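Local coordinates for protein diguanylate cyclase (Pseudomonas aeruginosa, PDB 5M3C) that belongs to the bacterial two-domain GGDEF-EAL protein family and holds guanosine-5'-triphosphate in the first domain and a calcium ion in each domain, at residues Gln299-Glu304 against Ala329-Gly334; Thr384-Gly389 against Gln406-Val411. All coordinates share one frame; numbering follows the deposited sequence.

Interaction 1: residues Gln299-Glu304 against Ala329-Gly334. With CA (calcium ion), chain H.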
loop_
_atom_site.group_PDB
_atom_site.type_symbol
_atom_site.label_atom_id
_atom_site.label_comp_id
_atom_site.label_asym_id
_atom_site.label_seq_id
_atom_site.Cartn_x
_atom_site.Cartn_y
_atom_site.Cartn_z
ATOM N N GLN B 299 -2.942 -26.372 7.472
ATOM C CA GLN B 299 -2.295 -25.061 7.500
ATOM C C GLN B 299 -2.727 -24.199 6.316
ATOM O O GLN B 299 -2.718 -24.650 5.165
ATOM C CB GLN B 299 -0.772 -25.212 7.498
ATOM C CG GLN B 299 -0.020 -23.905 7.292
ATOM C CD GLN B 299 1.485 -24.078 7.374
ATOM O OE1 GLN B 299 1.996 -24.689 8.311
ATOM N NE2 GLN B 299 2.204 -23.532 6.397
ATOM N N LEU B 300 -3.097 -22.955 6.606
ATOM C CA LEU B 300 -3.510 -22.011 5.570
ATOM C C LEU B 300 -2.426 -20.973 5.315
ATOM O O LEU B 300 -2.113 -20.164 6.189
ATOM C CB LEU B 300 -4.807 -21.309 5.970
ATOM C CG LEU B 300 -6.010 -22.229 6.166
ATOM C CD1 LEU B 300 -7.178 -21.451 6.750
ATOM C CD2 LEU B 300 -6.402 -22.896 4.857
ATOM N N GLU B 301 -1.855 -21.004 4.114
ATOM C CA GLU B 301 -0.815 -20.056 3.733
ATOM C C GLU B 301 -1.448 -18.819 3.118
ATOM O O GLU B 301 -2.332 -18.927 2.276
ATOM C CB GLU B 301 0.153 -20.691 2.729
ATOM C CG GLU B 301 1.019 -21.803 3.302
ATOM C CD GLU B 301 1.949 -22.412 2.269
ATOM O OE1 GLU B 301 1.998 -21.898 1.131
ATOM O OE2 GLU B 301 2.635 -23.403 2.593
ATOM N N ILE B 302 -0.997 -17.643 3.538
ATOM C CA ILE B 302 -1.521 -16.398 2.990
ATOM C C ILE B 302 -0.374 -15.494 2.558
ATOM O O ILE B 302 0.579 -15.289 3.304
ATOM C CB ILE B 302 -2.409 -15.661 4.008
ATOM C CG1 ILE B 302 -3.318 -16.662 4.728
ATOM C CG2 ILE B 302 -3.228 -14.584 3.311
ATOM C CD1 ILE B 302 -4.361 -16.027 5.622
ATOM N N THR B 303 -0.473 -14.955 1.348
ATOM C CA THR B 303 0.605 -14.158 0.775
ATOM C C THR B 303 0.802 -12.847 1.538
ATOM O O THR B 303 -0.165 -12.156 1.869
ATOM C CB THR B 303 0.353 -13.869 -0.722
ATOM O OG1 THR B 303 1.480 -13.183 -1.280
ATOM C CG2 THR B 303 -0.900 -13.027 -0.919
ATOM N N GLU B 304 2.062 -12.521 1.821
ATOM C CA GLU B 304 2.409 -11.294 2.536
ATOM C C GLU B 304 1.741 -10.078 1.905
ATOM O O GLU B 304 0.981 -9.358 2.561
ATOM C CB GLU B 304 3.929 -11.103 2.545
ATOM C CG GLU B 304 4.412 -9.932 3.389
ATOM C CD GLU B 304 5.898 -9.668 3.226
ATOM O OE1 GLU B 304 6.527 -9.193 4.195
ATOM O OE2 GLU B 304 6.440 -9.933 2.133
ATOM N N ALA B 329 0.142 -19.287 8.074
ATOM C CA ALA B 329 1.485 -19.034 7.574
ATOM C C ALA B 329 1.508 -17.835 6.639
ATOM O O ALA B 329 0.584 -17.625 5.854
ATOM C CB ALA B 329 2.018 -20.263 6.852
ATOM N N ILE B 330 2.573 -17.052 6.735
ATOM C CA ILE B 330 2.784 -15.943 5.828
ATOM C C ILE B 330 3.693 -16.409 4.688
ATOM O O ILE B 330 4.816 -16.879 4.913
ATOM C CB ILE B 330 3.375 -14.723 6.562
ATOM C CG1 ILE B 330 3.339 -13.484 5.671
ATOM C CG2 ILE B 330 4.792 -14.999 7.025
ATOM C CD1 ILE B 330 1.968 -12.857 5.577
ATOM N N ASP B 331 3.184 -16.285 3.468
ATOM C CA ASP B 331 3.853 -16.799 2.281
ATOM C C ASP B 331 4.574 -15.674 1.549
ATOM O O ASP B 331 4.193 -14.508 1.663
ATOM C CB ASP B 331 2.822 -17.446 1.353
ATOM C CG ASP B 331 3.421 -18.516 0.457
ATOM O OD1 ASP B 331 4.642 -18.772 0.542
ATOM O OD2 ASP B 331 2.660 -19.110 -0.335
ATOM N N ASP B 332 5.615 -16.034 0.801
ATOM C CA ASP B 332 6.399 -15.070 0.030
ATOM C C ASP B 332 6.816 -13.880 0.888
ATOM O O ASP B 332 6.449 -12.741 0.593
ATOM C CB ASP B 332 5.591 -14.568 -1.171
ATOM C CG ASP B 332 4.944 -15.691 -1.957
ATOM O OD1 ASP B 332 5.633 -16.686 -2.257
ATOM O OD2 ASP B 332 3.746 -15.572 -2.281
ATOM N N PHE B 333 7.587 -14.139 1.942
ATOM C CA PHE B 333 7.907 -13.093 2.911
ATOM C C PHE B 333 9.222 -12.372 2.629
ATOM O O PHE B 333 10.233 -13.001 2.318
ATOM C CB PHE B 333 7.948 -13.670 4.325
ATOM C CG PHE B 333 8.085 -12.627 5.394
ATOM C CD1 PHE B 333 6.980 -11.915 5.828
ATOM C CD2 PHE B 333 9.318 -12.350 5.960
ATOM C CE1 PHE B 333 7.101 -10.951 6.811
ATOM C CE2 PHE B 333 9.446 -11.387 6.944
ATOM C CZ PHE B 333 8.334 -10.686 7.369
ATOM N N GLY B 334 9.193 -11.046 2.747
ATOM C CA GLY B 334 10.407 -10.234 2.696
ATOM C C GLY B 334 10.615 -9.439 1.419
ATOM O O GLY B 334 11.511 -8.598 1.352
HETATM CA CA CA H . 2.629 -21.456 -0.857
#
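Glu301 and Asp331 reach from neighbouring parallel strands to the same calcium ion, Glu301 OE1 at 2.1 Å from the metal and Asp331 OD2 at 2.4 Å. The Glu301 side chain lies with CG anti to the carbonyl carbon (chi1 -68°) and runs out extended; the two carboxylates, their planes 70° apart, present one oxygen each from different directions. Asn269 and Glu210 supply the other two protein ligands, while Glu301 OE2 is held by a salt bridge to Lys352, a second-shell contact that probably helps fix the rotation of the carboxylate. Behind the metal the strands are joined by backbone bonds in parallel register: Ala329 N to Leu300 O, Ile302 N to Ala329 O (2.8 Å) and Asp331 N to Ile302 O. Strand 298-303, the helices after it and strand 327-333 form a beta-alpha-beta unit of the EAL barrel, and Asp331 and Asp332 begin the DDFG motif of this family, here where the chain turns a corner at Asp332, beside the metal. Packing is also close round Glu304, the first residue of a helix. Its N donates to Asp331 O (2.9 Å), and CD1 of Ile330, on the sheet face away from the metal, lies against Glu304 CA. The extended Glu304 side chain carries OE2 to Gly334 N (3.0 Å), which meets it from above the carboxylate plane, while OE1 passes obliquely by CD1 and CE1 of Phe333, the carboxylate and ring planes 34° apart. Towards solvent the contact is looser. Thr303 and Asp332 are partly exposed, and Thr303 OG1 lies 3.4 Å from Asp332 OD2, at best a weak bond, since the hydroxyl also has Ser305 OG as a partner.

Interaction 2: residues Thr384-Gly389 against Gln406-Val411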
loop_
_atom_site.group_PDB
_atom_site.type_symbol
_atom_site.label_atom_id
_atom_site.label_comp_id
_atom_site.label_asym_id
_atom_site.label_seq_id
_atom_site.Cartn_x
_atom_site.Cartn_y
_atom_site.Cartn_z
ATOM N N THR B 384 7.876 -20.245 13.240
ATOM C CA THR B 384 8.544 -21.315 12.513
ATOM C C THR B 384 8.934 -20.811 11.129
ATOM O O THR B 384 8.103 -20.748 10.224
ATOM C CB THR B 384 7.648 -22.560 12.371
ATOM O OG1 THR B 384 7.254 -23.024 13.669
ATOM N N VAL B 385 10.196 -20.432 10.977
ATOM C CA VAL B 385 10.700 -19.969 9.688
ATOM C C VAL B 385 10.982 -21.161 8.773
ATOM O O VAL B 385 11.497 -22.188 9.216
ATOM C CB VAL B 385 11.971 -19.105 9.843
ATOM C CG1 VAL B 385 13.033 -19.833 10.658
ATOM C CG2 VAL B 385 12.517 -18.710 8.477
ATOM N N ILE B 386 10.633 -21.021 7.497
ATOM C CA ILE B 386 10.853 -22.085 6.523
ATOM C C ILE B 386 11.259 -21.516 5.167
ATOM O O ILE B 386 10.606 -20.620 4.631
ATOM C CB ILE B 386 9.600 -22.967 6.347
ATOM C CG1 ILE B 386 9.868 -24.072 5.321
ATOM C CG2 ILE B 386 8.404 -22.128 5.921
ATOM C CD1 ILE B 386 8.765 -25.103 5.227
ATOM N N ALA B 387 12.350 -22.043 4.624
ATOM C CA ALA B 387 12.833 -21.646 3.311
ATOM C C ALA B 387 11.961 -22.282 2.239
ATOM O O ALA B 387 11.545 -23.433 2.377
ATOM C CB ALA B 387 14.280 -22.079 3.141
ATOM N N GLU B 388 11.677 -21.539 1.174
ATOM C CA GLU B 388 10.887 -22.080 0.072
ATOM C C GLU B 388 11.637 -21.967 -1.250
ATOM O O GLU B 388 12.345 -20.990 -1.495
ATOM C CB GLU B 388 9.530 -21.372 -0.025
ATOM C CG GLU B 388 9.499 -20.180 -0.971
ATOM C CD GLU B 388 8.182 -19.425 -0.921
ATOM O OE1 GLU B 388 7.388 -19.661 0.017
ATOM O OE2 GLU B 388 7.941 -18.591 -1.822
ATOM N N GLY B 389 11.472 -22.979 -2.098
ATOM C CA GLY B 389 12.117 -23.000 -3.404
ATOM C C GLY B 389 13.598 -23.304 -3.300
ATOM O O GLY B 389 14.428 -22.609 -3.887
ATOM N N GLN B 406 13.356 -25.067 8.793
ATOM C CA GLN B 406 12.770 -25.985 7.823
ATOM C C GLN B 406 13.149 -25.612 6.401
ATOM O O GLN B 406 13.832 -24.616 6.171
ATOM C CB GLN B 406 11.251 -26.006 7.966
ATOM C CG GLN B 406 10.780 -26.582 9.287
ATOM C CD GLN B 406 9.279 -26.486 9.454
ATOM O OE1 GLN B 406 8.563 -26.115 8.525
ATOM N NE2 GLN B 406 8.793 -26.817 10.645
ATOM N N ILE B 407 12.701 -26.425 5.449
ATOM C CA ILE B 407 13.072 -26.240 4.056
ATOM C C ILE B 407 12.074 -26.909 3.111
ATOM O O ILE B 407 11.385 -27.870 3.481
ATOM C CB ILE B 407 14.487 -26.792 3.787
ATOM C CG1 ILE B 407 15.285 -25.784 2.965
ATOM C CG2 ILE B 407 14.423 -28.157 3.106
ATOM C CD1 ILE B 407 16.685 -26.243 2.620
ATOM N N GLN B 408 12.016 -26.388 1.887
ATOM C CA GLN B 408 11.086 -26.871 0.874
ATOM C C GLN B 408 11.589 -26.538 -0.530
ATOM O O GLN B 408 12.001 -25.406 -0.802
ATOM C CB GLN B 408 9.710 -26.244 1.098
ATOM C CG GLN B 408 8.675 -26.614 0.047
ATOM C CD GLN B 408 7.298 -26.060 0.358
ATOM O OE1 GLN B 408 7.092 -25.404 1.381
ATOM N NE2 GLN B 408 6.342 -26.328 -0.525
ATOM N N GLY B 409 11.558 -27.527 -1.422
ATOM C CA GLY B 409 11.952 -27.305 -2.811
ATOM C C GLY B 409 12.437 -28.531 -3.564
ATOM O O GLY B 409 12.444 -29.648 -3.038
ATOM N N PHE B 410 12.857 -28.301 -4.806
ATOM C CA PHE B 410 13.321 -29.364 -5.693
ATOM C C PHE B 410 14.437 -30.193 -5.060
ATOM O O PHE B 410 14.469 -31.415 -5.213
ATOM C CB PHE B 410 13.805 -28.774 -7.021
ATOM N N VAL B 411 15.350 -29.529 -4.354
ATOM C CA VAL B 411 16.434 -30.231 -3.671
ATOM C C VAL B 411 15.866 -31.391 -2.860
ATOM O O VAL B 411 16.491 -32.446 -2.747
ATOM C CB VAL B 411 17.230 -29.301 -2.732
ATOM C CG1 VAL B 411 16.363 -28.843 -1.566
ATOM C CG2 VAL B 411 18.482 -30.003 -2.221
#
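Ile386 holds CG1 anti to its backbone N (chi1 -180°), and Gln406 turns CG anti to its carbonyl carbon (chi1 -66°), which brings the two side chains obliquely across one another. Ile386 CG1 rests on Gln406 CB at 3.6 Å, and the CD1 methyl continues to the amide end, 3.5 Å from Gln406 OE1. The backbones are bridged once, at Ile386 and Gln406, by two weak hydrogen bonds: Gln406 N to Val385 O (3.5 Å) and Ala387 N to Gln406 O (3.3 Å). Farther along, Gln408 N comes within 3.0 Å of Ala387 O. At the end of the contact Gly389 and Gly409 meet backbone to backbone, their CA atoms 4.3 Å apart. Gln408 runs out extended, its amide bonded to Glu210 and Gln196 through NE2 and to Lys352 through OE1, whereas the carboxylate of Glu388 leads away from this strand pair. The sparse pairing joins the two outermost strands of the eight-stranded sheet, the seam at which an EAL barrel closes. Ile386 also packs on Ile350 of strand 350-353 and Lys198 of strand 192-200, the sheet neighbours of the two segments, while Ala387 CB and Ile407 CG1 are 3.8 Å apart and both side chains touch Leu399 of helix 393-401.

In the fold
From the N terminus, the chain passes through the GGDEF domain and helix 168-187, then enters the EAL barrel at strand 192-200. Interaction 1 closes a mostly helical loop of 24 residues between two adjacent barrel strands. Interaction 2 follows in series, closing a loop of 16 residues that contains helix 393-401, and joins the first and last strands in the order of the same sheet, closing the barrel. The loops neither nest nor cross, but the contacts meet in space: Glu388 of interaction 2 lies close to Asp331 and Asp332 of interaction 1, like charges side by side. Lys352 and Glu210 each link the two contacts as well.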